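Local coordinates for protein 1-Cys peroxiredoxin (Vibrio vulnificus MO6-24/O, PDB 5K1G) that probably reduces hydrogen peroxide as a peroxiredoxin of the 1-Cys type and is implicated in scavenging nitric oxide as well, at residues 38-43 with 50-55; 71-76 with 94-99; 2-7 with 135-140; 108-113 with 125-130; 104-109 with 118-123. One frame throughout, in Å; residues are numbered along the deposited sequence.

Contact 1: residues 38-43 with 50-55; sequences FAVPGA and EAHLPG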
# COMPACT_ATOMS: atom_id res chain seq x y z
N PHE A 38 -12.18 -10.63 -8.06
CA PHE A 38 -11.52 -9.71 -8.98
C PHE A 38 -10.33 -9.07 -8.29
O PHE A 38 -10.37 -8.81 -7.08
CB PHE A 38 -12.49 -8.64 -9.52
CG PHE A 38 -12.97 -7.64 -8.49
CD1 PHE A 38 -14.04 -7.95 -7.66
CD2 PHE A 38 -12.38 -6.39 -8.38
CE1 PHE A 38 -14.49 -7.03 -6.72
CE2 PHE A 38 -12.83 -5.47 -7.45
CZ PHE A 38 -13.89 -5.79 -6.62
N ALA A 39 -9.26 -8.86 -9.05
CA ALA A 39 -8.02 -8.34 -8.51
C ALA A 39 -7.73 -6.97 -9.10
O ALA A 39 -7.97 -6.72 -10.28
CB ALA A 39 -6.86 -9.28 -8.80
N VAL A 40 -7.19 -6.09 -8.27
CA VAL A 40 -6.84 -4.73 -8.68
C VAL A 40 -5.35 -4.50 -8.47
O VAL A 40 -4.74 -5.16 -7.61
CB VAL A 40 -7.69 -3.70 -7.92
CG1 VAL A 40 -9.16 -3.86 -8.28
CG2 VAL A 40 -7.47 -3.85 -6.42
N PRO A 41 -4.72 -3.61 -9.24
CA PRO A 41 -3.29 -3.34 -9.00
C PRO A 41 -3.02 -2.61 -7.70
O PRO A 41 -1.92 -2.75 -7.15
CB PRO A 41 -2.89 -2.48 -10.22
CG PRO A 41 -3.92 -2.78 -11.26
CD PRO A 41 -5.19 -3.01 -10.49
N GLY A 42 -3.97 -1.85 -7.18
CA GLY A 42 -3.72 -1.13 -5.95
C GLY A 42 -4.91 -0.43 -5.34
O GLY A 42 -5.66 0.27 -6.04
N ALA A 43 -5.10 -0.60 -4.04
CA ALA A 43 -6.10 0.17 -3.32
C ALA A 43 -5.84 1.66 -3.49
O ALA A 43 -4.68 2.09 -3.56
CB ALA A 43 -6.09 -0.21 -1.84
N GLU A 50 -12.57 4.25 -8.89
CA GLU A 50 -13.63 4.95 -9.61
C GLU A 50 -14.40 4.07 -10.59
O GLU A 50 -15.49 4.47 -11.01
CB GLU A 50 -13.07 6.16 -10.36
CG GLU A 50 -12.36 7.17 -9.48
CD GLU A 50 -13.25 7.71 -8.37
OE1 GLU A 50 -12.80 7.74 -7.21
OE2 GLU A 50 -14.40 8.09 -8.67
N ALA A 51 -13.87 2.91 -10.96
CA ALA A 51 -14.55 2.08 -11.95
C ALA A 51 -14.68 0.63 -11.49
O ALA A 51 -15.79 0.09 -11.44
CB ALA A 51 -13.81 2.14 -13.29
N HIS A 52 -13.56 -0.02 -11.17
CA HIS A 52 -13.55 -1.46 -10.96
C HIS A 52 -14.35 -1.87 -9.72
O HIS A 52 -15.37 -2.55 -9.84
CB HIS A 52 -12.12 -1.99 -10.85
CG HIS A 52 -11.98 -3.42 -11.27
ND1 HIS A 52 -10.77 -4.08 -11.29
CD2 HIS A 52 -12.91 -4.33 -11.68
CE1 HIS A 52 -10.95 -5.32 -11.70
NE2 HIS A 52 -12.24 -5.50 -11.94
N LEU A 53 -13.89 -1.46 -8.54
CA LEU A 53 -14.61 -1.78 -7.31
C LEU A 53 -16.04 -1.23 -7.31
O LEU A 53 -16.96 -1.97 -6.93
CB LEU A 53 -13.82 -1.29 -6.10
CG LEU A 53 -14.47 -1.45 -4.72
CD1 LEU A 53 -14.76 -2.91 -4.41
CD2 LEU A 53 -13.60 -0.83 -3.64
N PRO A 54 -16.30 0.03 -7.69
CA PRO A 54 -17.70 0.50 -7.71
C PRO A 54 -18.60 -0.34 -8.59
O PRO A 54 -19.78 -0.51 -8.27
CB PRO A 54 -17.58 1.94 -8.22
CG PRO A 54 -16.21 2.36 -7.84
CD PRO A 54 -15.36 1.13 -7.99
N GLY A 55 -18.08 -0.86 -9.71
CA GLY A 55 -18.91 -1.68 -10.58
C GLY A 55 -19.43 -2.93 -9.90
O GLY A 55 -20.56 -3.35 -10.14
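Phe38, on strand 34-40, runs past His52 in the opposite direction and crosses Leu53 at about a right angle, both of helix 46-58. Followed from CB outward, its side chain meets first the imidazole, with CB 4.0 Å from His52 NE2, and then the leucine. Because chi1 is 68°, CG stands between the backbone N and the carbonyl carbon, leading the ring past the imidazole. CD2 bears on His52: it sits 3.6 Å above the imidazole plane, over its centre. The two ring planes are inclined at 49° with centroids 4.9 Å apart, an oblique pairing. Farther along, CE2 comes to 4.1 Å from Leu53 CA, and CZ at the tip reaches Leu53 CD1 at 3.7 Å, the methyl lying in the phenyl plane at its edge. Val40, two residues on with its CB on the same side, brings CG1 to 3.4 Å from His52 ND1. At the imidazole edge lies Ala39 O, with 3.6 Å to His52 CE1. No hydrogen bond crosses between the segments, yet both imidazole nitrogens are satisfied elsewhere, ND1 by Arg124 and NE2 by the carbonyl of Ser148. The same helix carries Asp48, at the position where this family usually has its peroxidatic cysteine. The chemistry is therefore that of a buried polar ring, seated by apolar neighbours and fixed in rotation by bonds at both nitrogens.

Contact 2: residues 71-76 with 94-99; sequences IASVSV and ILMLAD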
# COMPACT_ATOMS: atom_id res chain seq x y z
N ILE A 71 -18.58 -12.33 -3.26
CA ILE A 71 -17.78 -11.46 -4.11
C ILE A 71 -16.59 -10.98 -3.30
O ILE A 71 -16.76 -10.47 -2.19
CB ILE A 71 -18.60 -10.27 -4.65
CG1 ILE A 71 -19.89 -10.76 -5.30
CG2 ILE A 71 -17.77 -9.47 -5.65
CD1 ILE A 71 -20.85 -9.64 -5.65
N ALA A 72 -15.39 -11.16 -3.84
CA ALA A 72 -14.17 -10.83 -3.13
C ALA A 72 -13.24 -10.04 -4.03
O ALA A 72 -13.16 -10.30 -5.24
CB ALA A 72 -13.45 -12.09 -2.64
N SER A 73 -12.55 -9.07 -3.44
CA SER A 73 -11.51 -8.31 -4.12
C SER A 73 -10.18 -8.59 -3.44
O SER A 73 -10.09 -8.60 -2.21
CB SER A 73 -11.80 -6.81 -4.10
OG SER A 73 -11.53 -6.24 -2.83
N VAL A 74 -9.14 -8.81 -4.24
CA VAL A 74 -7.80 -9.03 -3.73
C VAL A 74 -6.88 -7.99 -4.34
O VAL A 74 -7.07 -7.55 -5.48
CB VAL A 74 -7.30 -10.47 -4.01
CG1 VAL A 74 -7.21 -10.72 -5.51
CG2 VAL A 74 -5.96 -10.72 -3.33
N SER A 75 -5.89 -7.57 -3.55
CA SER A 75 -4.88 -6.63 -4.04
C SER A 75 -3.58 -6.91 -3.31
O SER A 75 -3.57 -7.42 -2.19
CB SER A 75 -5.31 -5.18 -3.83
OG SER A 75 -4.36 -4.30 -4.41
N VAL A 76 -2.47 -6.57 -3.98
CA VAL A 76 -1.18 -6.60 -3.31
C VAL A 76 -1.08 -5.33 -2.49
O VAL A 76 -0.43 -4.36 -2.88
CB VAL A 76 -0.02 -6.75 -4.31
CG1 VAL A 76 1.32 -6.82 -3.58
CG2 VAL A 76 -0.22 -7.99 -5.16
N ILE A 94 -18.60 -6.44 -0.33
CA ILE A 94 -17.40 -6.99 -0.94
C ILE A 94 -16.43 -7.40 0.16
O ILE A 94 -16.18 -6.63 1.10
CB ILE A 94 -16.74 -5.97 -1.90
CG1 ILE A 94 -17.78 -5.38 -2.84
CG2 ILE A 94 -15.61 -6.63 -2.68
CD1 ILE A 94 -18.50 -6.40 -3.69
N LEU A 95 -15.88 -8.60 0.03
CA LEU A 95 -14.84 -9.09 0.94
C LEU A 95 -13.48 -8.67 0.40
O LEU A 95 -13.07 -9.11 -0.68
CB LEU A 95 -14.93 -10.61 1.08
CG LEU A 95 -13.91 -11.27 2.01
CD1 LEU A 95 -14.12 -10.81 3.43
CD2 LEU A 95 -13.99 -12.79 1.91
N MET A 96 -12.80 -7.79 1.13
CA MET A 96 -11.49 -7.30 0.72
C MET A 96 -10.40 -8.19 1.31
O MET A 96 -10.32 -8.35 2.53
CB MET A 96 -11.29 -5.85 1.17
CG MET A 96 -12.58 -5.05 1.30
SD MET A 96 -13.24 -4.49 -0.28
CE MET A 96 -12.13 -3.15 -0.66
N LEU A 97 -9.57 -8.77 0.45
CA LEU A 97 -8.50 -9.66 0.85
C LEU A 97 -7.15 -9.04 0.50
O LEU A 97 -7.00 -8.41 -0.54
CB LEU A 97 -8.65 -11.03 0.18
CG LEU A 97 -9.97 -11.73 0.48
CD1 LEU A 97 -10.19 -12.92 -0.45
CD2 LEU A 97 -10.03 -12.17 1.95
N ALA A 98 -6.18 -9.23 1.38
CA ALA A 98 -4.86 -8.62 1.24
C ALA A 98 -3.83 -9.68 0.89
O ALA A 98 -3.75 -10.72 1.55
CB ALA A 98 -4.46 -7.89 2.53
N ASP A 99 -3.03 -9.40 -0.13
CA ASP A 99 -1.91 -10.24 -0.55
C ASP A 99 -0.63 -9.42 -0.38
O ASP A 99 0.03 -9.07 -1.37
CB ASP A 99 -2.12 -10.71 -2.00
CG ASP A 99 -1.10 -11.74 -2.44
OD1 ASP A 99 -0.54 -12.43 -1.56
OD2 ASP A 99 -0.86 -11.86 -3.66
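Leu95 N donates to Ile71 O at 3.0 Å with a nearly straight N-H...O angle of 178°, the first rung of a parallel ladder. Ser73 follows with both its backbone groups: its N gives a bond to Leu95 O at 2.8 Å, and its O accepts from Leu97 N at 2.7 Å. Farther toward the C-terminal ends, Ser75 N to Leu97 O is a weak link of 3.3 Å, while Asp99 N to Ser75 O returns to 2.9 Å. The alternation of these donors and acceptors, with strand axes 27° apart, is the evidence for parallel pairing. CA-H groups of Ala72, Met96 and Val74 add contacts to carbonyl oxygens between the rungs. Around this backbone core, the side chains of Ala72, Val74, Leu95 and Leu97 share one face of the sheet, where Ala72 CB meets Leu97 CD1 at 4.0 Å. On the other face Ser73 OG, turned between its backbone N and carbonyl carbon (chi1 76°), lies 3.5 Å from Met96 SD; this buried hydroxyl has no hydrogen-bond partner in the model. Outermost, Ile71 CG2 packs on Ile94 CD1 at 3.7 Å. At the far end the carboxylate of Asp99 is engaged by Thr105 and the backbone N of Phe104. Strands 70-75 and 95-98, joined through helix 79-89, form a beta-alpha-beta crossover, as expected in the thioredoxin-like fold of peroxiredoxins.

Contact 3: residues 2-7 with 135-140; sequences IAQGQT and TTLNVE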
# COMPACT_ATOMS: atom_id res chain seq x y z
N ILE A 2 -1.99 -19.29 -13.93
CA ILE A 2 -3.08 -20.23 -13.69
C ILE A 2 -4.07 -20.16 -14.85
O ILE A 2 -4.18 -19.15 -15.56
CB ILE A 2 -3.78 -19.92 -12.35
CG1 ILE A 2 -4.66 -21.10 -11.92
CG2 ILE A 2 -4.58 -18.64 -12.45
CD1 ILE A 2 -5.51 -20.81 -10.70
N ALA A 3 -4.79 -21.26 -15.06
CA ALA A 3 -5.76 -21.36 -16.14
C ALA A 3 -7.07 -21.92 -15.61
O ALA A 3 -7.12 -22.53 -14.54
CB ALA A 3 -5.24 -22.26 -17.28
N GLN A 4 -8.13 -21.69 -16.38
CA GLN A 4 -9.43 -22.26 -16.06
C GLN A 4 -9.32 -23.77 -15.89
O GLN A 4 -8.55 -24.43 -16.60
CB GLN A 4 -10.45 -21.92 -17.15
CG GLN A 4 -10.41 -20.48 -17.65
CD GLN A 4 -9.35 -20.26 -18.71
OE1 GLN A 4 -8.92 -21.20 -19.39
NE2 GLN A 4 -8.91 -19.01 -18.87
N GLY A 5 -10.08 -24.31 -14.95
CA GLY A 5 -10.07 -25.72 -14.66
C GLY A 5 -9.15 -26.14 -13.53
O GLY A 5 -9.37 -27.19 -12.93
N GLN A 6 -8.14 -25.33 -13.23
CA GLN A 6 -7.25 -25.63 -12.12
C GLN A 6 -7.87 -25.16 -10.81
O GLN A 6 -8.68 -24.23 -10.78
CB GLN A 6 -5.89 -24.95 -12.31
CG GLN A 6 -5.11 -25.46 -13.51
CD GLN A 6 -3.76 -24.78 -13.65
OE1 GLN A 6 -3.65 -23.72 -14.26
NE2 GLN A 6 -2.73 -25.40 -13.09
N THR A 7 -7.49 -25.82 -9.72
CA THR A 7 -7.82 -25.34 -8.40
C THR A 7 -6.76 -24.33 -7.96
O THR A 7 -5.60 -24.40 -8.37
CB THR A 7 -7.89 -26.48 -7.39
OG1 THR A 7 -6.61 -27.13 -7.30
CG2 THR A 7 -8.94 -27.50 -7.81
N THR A 135 -13.43 -21.57 -12.86
CA THR A 135 -14.33 -21.84 -13.98
C THR A 135 -14.15 -20.84 -15.11
O THR A 135 -14.12 -21.22 -16.28
CB THR A 135 -15.78 -21.82 -13.49
OG1 THR A 135 -15.97 -22.83 -12.50
CG2 THR A 135 -16.74 -22.06 -14.65
N THR A 136 -14.02 -19.56 -14.77
CA THR A 136 -13.83 -18.48 -15.73
C THR A 136 -12.67 -17.62 -15.27
O THR A 136 -12.54 -17.35 -14.07
CB THR A 136 -15.11 -17.64 -15.88
OG1 THR A 136 -16.16 -18.45 -16.44
CG2 THR A 136 -14.87 -16.42 -16.77
N LEU A 137 -11.82 -17.21 -16.21
CA LEU A 137 -10.67 -16.37 -15.90
C LEU A 137 -10.58 -15.27 -16.96
O LEU A 137 -10.30 -15.56 -18.13
CB LEU A 137 -9.38 -17.19 -15.86
CG LEU A 137 -8.07 -16.46 -15.58
CD1 LEU A 137 -8.18 -15.59 -14.33
CD2 LEU A 137 -6.93 -17.45 -15.43
N ASN A 138 -10.82 -14.03 -16.55
CA ASN A 138 -10.75 -12.87 -17.44
C ASN A 138 -9.59 -11.99 -17.00
O ASN A 138 -9.68 -11.29 -15.98
CB ASN A 138 -12.06 -12.08 -17.41
CG ASN A 138 -13.21 -12.83 -18.06
OD1 ASN A 138 -13.10 -14.01 -18.37
ND2 ASN A 138 -14.32 -12.13 -18.28
N VAL A 139 -8.50 -12.02 -17.76
CA VAL A 139 -7.30 -11.25 -17.46
C VAL A 139 -7.22 -10.09 -18.44
O VAL A 139 -7.31 -10.28 -19.65
CB VAL A 139 -6.03 -12.13 -17.53
CG1 VAL A 139 -4.80 -11.31 -17.17
CG2 VAL A 139 -6.17 -13.34 -16.62
N GLU A 140 -7.03 -8.88 -17.90
CA GLU A 140 -7.07 -7.68 -18.72
C GLU A 140 -5.83 -7.57 -19.61
O GLU A 140 -4.77 -8.13 -19.31
CB GLU A 140 -7.16 -6.44 -17.84
CG GLU A 140 -8.46 -6.30 -17.05
CD GLU A 140 -9.64 -5.87 -17.91
OE1 GLU A 140 -9.50 -5.84 -19.15
OE2 GLU A 140 -10.70 -5.55 -17.34
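Gln4 and Leu137 touch beside a classic beta bulge, formed where Thr135 and Thr136 both face Ile128 on the adjoining strand. The Gln4 side chain lies across that of Leu137 at about a right angle: its CG is 3.8 Å from Leu137 N, and its NE2 passes Leu137 CB at 3.5 Å. The amide makes no hydrogen bond here, and none links the two segments. Nearer the bulge, Gln4 CB rests 3.8 Å from Thr135 O. With CG anti to its backbone N (chi1 179°), Leu137 sends its CD2 toward Ile2, 3.2 Å from Ile2 O and 4.0 Å from Ile2 CG2. The Ile2 end is buried, whereas Gln4 and Thr135 are exposed. A type II turn from Ala3 to Gln6 shapes the N-terminal arm. Its backbone bond from Gln6 N to Ala3 O measures 3.3 Å, and Gln6 OE1 accepts a second bond from Ala3 N at 2.8 Å. Gly5 takes a positive phi of 95°, as the third residue of a type II turn does. Backbone bonds between Val134 and both Gly5 and Gln6 tie the arm down further. It thus runs beside the last strand of the antiparallel hairpin 120-130/133-139, the hairpin with which thioredoxin-like sheets characteristically finish.

Contact 4: residues 108-113 with 125-130; sequences LGLEMD and YAMIID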
# COMPACT_ATOMS: atom_id res chain seq x y z
N LEU A 108 -0.20 -17.57 -8.59
CA LEU A 108 -1.08 -17.61 -9.76
C LEU A 108 -0.35 -17.27 -11.05
O LEU A 108 -0.92 -17.48 -12.13
CB LEU A 108 -2.24 -16.62 -9.58
CG LEU A 108 -3.22 -16.89 -8.44
CD1 LEU A 108 -4.22 -15.76 -8.36
CD2 LEU A 108 -3.92 -18.21 -8.66
N GLY A 109 0.88 -16.76 -10.98
CA GLY A 109 1.53 -16.27 -12.16
C GLY A 109 0.91 -15.02 -12.73
O GLY A 109 1.04 -14.75 -13.92
N LEU A 110 0.22 -14.24 -11.89
CA LEU A 110 -0.52 -13.07 -12.35
C LEU A 110 0.06 -11.78 -11.77
O LEU A 110 -0.65 -10.77 -11.68
CB LEU A 110 -2.00 -13.21 -12.00
CG LEU A 110 -2.73 -14.21 -12.90
CD1 LEU A 110 -4.13 -14.50 -12.39
CD2 LEU A 110 -2.77 -13.67 -14.32
N GLU A 111 1.33 -11.79 -11.38
CA GLU A 111 1.97 -10.57 -10.90
C GLU A 111 2.42 -9.71 -12.08
O GLU A 111 2.49 -10.17 -13.23
CB GLU A 111 3.16 -10.90 -10.01
CG GLU A 111 4.39 -11.40 -10.75
CD GLU A 111 4.37 -12.90 -10.98
OE1 GLU A 111 3.28 -13.50 -11.06
OE2 GLU A 111 5.47 -13.49 -11.09
N MET A 112 2.71 -8.45 -11.79
CA MET A 112 3.31 -7.55 -12.76
C MET A 112 4.16 -6.54 -12.02
O MET A 112 3.79 -6.08 -10.94
CB MET A 112 2.25 -6.84 -13.61
CG MET A 112 1.28 -5.97 -12.83
SD MET A 112 0.29 -4.91 -13.90
CE MET A 112 -0.55 -3.91 -12.69
N ASP A 113 5.31 -6.20 -12.61
CA ASP A 113 6.24 -5.25 -12.01
C ASP A 113 5.82 -3.85 -12.42
O ASP A 113 5.95 -3.47 -13.59
CB ASP A 113 7.66 -5.56 -12.45
CG ASP A 113 8.70 -4.75 -11.69
OD1 ASP A 113 8.32 -3.90 -10.86
OD2 ASP A 113 9.90 -4.97 -11.93
N TYR A 125 -7.60 -8.75 -13.03
CA TYR A 125 -8.32 -9.91 -13.55
C TYR A 125 -9.59 -10.12 -12.75
O TYR A 125 -9.83 -9.48 -11.72
CB TYR A 125 -7.44 -11.18 -13.54
CG TYR A 125 -7.03 -11.66 -12.16
CD1 TYR A 125 -7.89 -12.43 -11.38
CD2 TYR A 125 -5.77 -11.37 -11.65
CE1 TYR A 125 -7.51 -12.88 -10.13
CE2 TYR A 125 -5.38 -11.82 -10.40
CZ TYR A 125 -6.26 -12.57 -9.64
OH TYR A 125 -5.89 -13.02 -8.39
N ALA A 126 -10.41 -11.04 -13.24
CA ALA A 126 -11.62 -11.47 -12.55
C ALA A 126 -11.83 -12.96 -12.81
O ALA A 126 -11.63 -13.42 -13.94
CB ALA A 126 -12.85 -10.68 -13.01
N MET A 127 -12.20 -13.70 -11.77
CA MET A 127 -12.46 -15.12 -11.90
C MET A 127 -13.84 -15.46 -11.37
O MET A 127 -14.39 -14.76 -10.51
CB MET A 127 -11.45 -16.00 -11.14
CG MET A 127 -10.01 -15.55 -11.14
SD MET A 127 -9.10 -16.64 -10.03
CE MET A 127 -7.43 -16.46 -10.67
N ILE A 128 -14.38 -16.56 -11.88
CA ILE A 128 -15.50 -17.26 -11.27
C ILE A 128 -14.95 -18.58 -10.75
O ILE A 128 -14.39 -19.37 -11.52
CB ILE A 128 -16.65 -17.48 -12.26
CG1 ILE A 128 -17.22 -16.13 -12.72
CG2 ILE A 128 -17.74 -18.32 -11.62
CD1 ILE A 128 -18.25 -16.24 -13.82
N ILE A 129 -15.08 -18.81 -9.45
CA ILE A 129 -14.49 -19.97 -8.79
C ILE A 129 -15.63 -20.80 -8.21
O ILE A 129 -16.38 -20.32 -7.35
CB ILE A 129 -13.50 -19.55 -7.69
CG1 ILE A 129 -12.54 -18.48 -8.22
CG2 ILE A 129 -12.71 -20.75 -7.21
CD1 ILE A 129 -11.70 -17.82 -7.14
N ASP A 130 -15.75 -22.03 -8.68
CA ASP A 130 -16.79 -22.96 -8.22
C ASP A 130 -16.13 -24.04 -7.39
O ASP A 130 -15.42 -24.90 -7.92
CB ASP A 130 -17.54 -23.56 -9.41
CG ASP A 130 -18.63 -22.64 -9.93
OD1 ASP A 130 -19.41 -22.13 -9.11
OD2 ASP A 130 -18.69 -22.42 -11.16
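Leu110 CD1 sits over one face of the Tyr125 ring, the tight part of the contact. The methyl is 3.8 Å from the ring centroid and 21° off the ring normal, a CH-pi interaction; its displacement is toward the rim, so CD2 and CE2 are the nearest ring atoms at 3.6 Å. Chi1 of 64° sends the tyrosine ring toward residues 108-110, and chi2 of 82° turns a face to the methyl. Leu108 comes to the other end of the tyrosine, crossing it at about a right angle, with CD1 just 3.2 Å from Tyr125 OH. Packing is looser at Met127, whose extended chain carries CE to 4.0 Å from Leu108 CD1 and 4.2 Å from Leu110 CD1. Beyond Leu110 the chain turns away toward exposed Asp113, and strand 111-113 is joined to strand 120-130 by backbone bonds from Leu110 to Gln123 and from Met112 to Arg121. Behind the packed methyls, Gly109 ends helix 103-108 in a Schellman motif, which places Leu108 and Leu110 to converge on the sheet. The contact contains no hydrogen bond, so cohesion rests on one leucine methyl over the ring face, another beside the phenol oxygen, and the terminal methyl of Met127 against both.

Contact 5: residues 104-109 with 118-123; sequences FTKALG and GGLRSQ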
# COMPACT_ATOMS: atom_id res chain seq x y z
N PHE A 104 0.25 -14.93 -2.96
CA PHE A 104 -0.88 -15.50 -3.68
C PHE A 104 -0.82 -15.15 -5.16
O PHE A 104 -0.96 -16.02 -6.03
CB PHE A 104 -2.19 -15.01 -3.05
CG PHE A 104 -3.43 -15.41 -3.81
CD1 PHE A 104 -3.90 -16.72 -3.75
CD2 PHE A 104 -4.15 -14.48 -4.53
CE1 PHE A 104 -5.06 -17.08 -4.43
CE2 PHE A 104 -5.31 -14.84 -5.21
CZ PHE A 104 -5.76 -16.14 -5.16
N THR A 105 -0.58 -13.87 -5.47
CA THR A 105 -0.53 -13.42 -6.85
C THR A 105 0.57 -14.12 -7.63
O THR A 105 0.37 -14.56 -8.77
CB THR A 105 -0.34 -11.90 -6.89
OG1 THR A 105 -1.45 -11.26 -6.24
CG2 THR A 105 -0.25 -11.40 -8.32
N LYS A 106 1.76 -14.22 -7.04
CA LYS A 106 2.87 -14.90 -7.71
C LYS A 106 2.58 -16.38 -7.91
O LYS A 106 2.96 -16.96 -8.93
CB LYS A 106 4.17 -14.70 -6.93
CG LYS A 106 4.77 -13.31 -7.08
CD LYS A 106 6.20 -13.23 -6.56
CE LYS A 106 6.25 -13.39 -5.05
NZ LYS A 106 7.59 -13.03 -4.51
N ALA A 107 1.91 -17.01 -6.94
CA ALA A 107 1.53 -18.41 -7.09
C ALA A 107 0.56 -18.61 -8.24
O ALA A 107 0.48 -19.70 -8.81
CB ALA A 107 0.92 -18.94 -5.79
N LEU A 108 -0.20 -17.57 -8.59
CA LEU A 108 -1.08 -17.61 -9.76
C LEU A 108 -0.35 -17.27 -11.05
O LEU A 108 -0.92 -17.48 -12.13
CB LEU A 108 -2.24 -16.62 -9.58
CG LEU A 108 -3.22 -16.89 -8.44
CD1 LEU A 108 -4.22 -15.76 -8.36
CD2 LEU A 108 -3.92 -18.21 -8.66
N GLY A 109 0.88 -16.76 -10.98
CA GLY A 109 1.53 -16.27 -12.16
C GLY A 109 0.91 -15.02 -12.73
O GLY A 109 1.04 -14.75 -13.92
N GLY A 118 4.87 1.02 -7.53
CA GLY A 118 4.51 0.28 -6.33
C GLY A 118 5.08 -1.12 -6.30
O GLY A 118 4.52 -2.01 -5.65
N GLY A 119 6.20 -1.32 -6.99
CA GLY A 119 6.82 -2.63 -7.02
C GLY A 119 5.91 -3.67 -7.65
O GLY A 119 5.11 -3.38 -8.55
N LEU A 120 6.03 -4.90 -7.16
CA LEU A 120 5.20 -5.99 -7.64
C LEU A 120 3.75 -5.78 -7.20
O LEU A 120 3.46 -5.64 -6.01
CB LEU A 120 5.71 -7.33 -7.11
CG LEU A 120 6.87 -8.03 -7.82
CD1 LEU A 120 7.03 -9.44 -7.27
CD2 LEU A 120 6.66 -8.06 -9.33
N ARG A 121 2.84 -5.78 -8.17
CA ARG A 121 1.41 -5.71 -7.92
C ARG A 121 0.73 -6.84 -8.68
O ARG A 121 1.38 -7.61 -9.40
CB ARG A 121 0.84 -4.34 -8.31
CG ARG A 121 1.44 -3.17 -7.55
CD ARG A 121 1.15 -3.27 -6.06
NE ARG A 121 1.66 -2.12 -5.32
CZ ARG A 121 0.92 -1.10 -4.93
NH1 ARG A 121 -0.38 -1.07 -5.20
NH2 ARG A 121 1.47 -0.09 -4.26
N SER A 122 -0.58 -6.94 -8.52
CA SER A 122 -1.35 -7.91 -9.28
C SER A 122 -1.77 -7.32 -10.61
O SER A 122 -2.08 -6.13 -10.71
CB SER A 122 -2.59 -8.36 -8.50
OG SER A 122 -3.33 -9.30 -9.24
N GLN A 123 -1.76 -8.15 -11.65
CA GLN A 123 -2.49 -7.79 -12.85
C GLN A 123 -3.97 -7.70 -12.53
O GLN A 123 -4.47 -8.30 -11.56
CB GLN A 123 -2.27 -8.82 -13.96
CG GLN A 123 -0.84 -9.00 -14.40
CD GLN A 123 -0.70 -10.08 -15.45
OE1 GLN A 123 -1.51 -10.17 -16.38
NE2 GLN A 123 0.31 -10.93 -15.31
O HOH W 1 -3.87 -11.42 -7.52
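Thr105 turns its CB toward strand 120-122 and meets Ser122 with its methyl. CG2 lies anti to the backbone N, leaving OG1 anti to the carbonyl carbon (chi1 -61°), so the two branches make different contacts: CG2 comes to 3.8 Å from Ser122 CA, while OG1 faces a water. That water donates to Thr105 OG1 at 2.7 Å and to Ser122 OG at 2.8 Å, spanning hydroxyls too far apart to bond directly. Ser122 OG, anti to its own backbone N, in turn donates a hydrogen bond to Gln123 O at 2.8 Å, and thus both donates and accepts. Thr105 OG1 is also bonded to Asp99, which makes it a junction between two structural elements. On the exposed flank Lys106 lies across Leu120 at about a right angle, its aliphatic CD reaching Leu120 CD1 at 3.9 Å. At the helix end, Gln123 NE2 lies 4.1 Å from Gly109 O, too far for a hydrogen bond, and bonds instead to Glu111 O. The CB of Arg121 is directed away from the helix. Its NE donates to Gly118 O at 2.9 Å and 151°, NH1 goes to Pro41 O, and NH2 forms a salt bridge with Asp78 of the second subunit, linking this strand to the dimer. The axes of helix segment 104-108 and strand segment 120-122 stand at 74°. Helix 103-108 therefore lies crosswise to the start of strand 120-130, with strand 111-113 paired beside that strand and the end of strand 95-98 held through Asp99.

Overall arrangement
Contacts 1, 2 and 4 are buried, contact 5 partly so, and contact 3 lies at the surface. Only contact 2 is carried by backbone hydrogen bonds across its segments; contact 1 seats a hydrogen-bonded imidazole among apolar side chains, whereas contact 4 packs methyls on a tyrosine, contact 5 adds a water bridge, and contact 3 is van der Waals packing at an edge. All five reach the same mixed sheet. Phe38 bonds to Ala72 and Val74, joining contact 1 to contact 2, and Ala39 bonds to Tyr125, joining it to contact 4. Contacts 4 and 5 share Leu108 and Gly109 and strand 120-130. Contacts 2 and 3, with centres about 17 Å apart, do not touch.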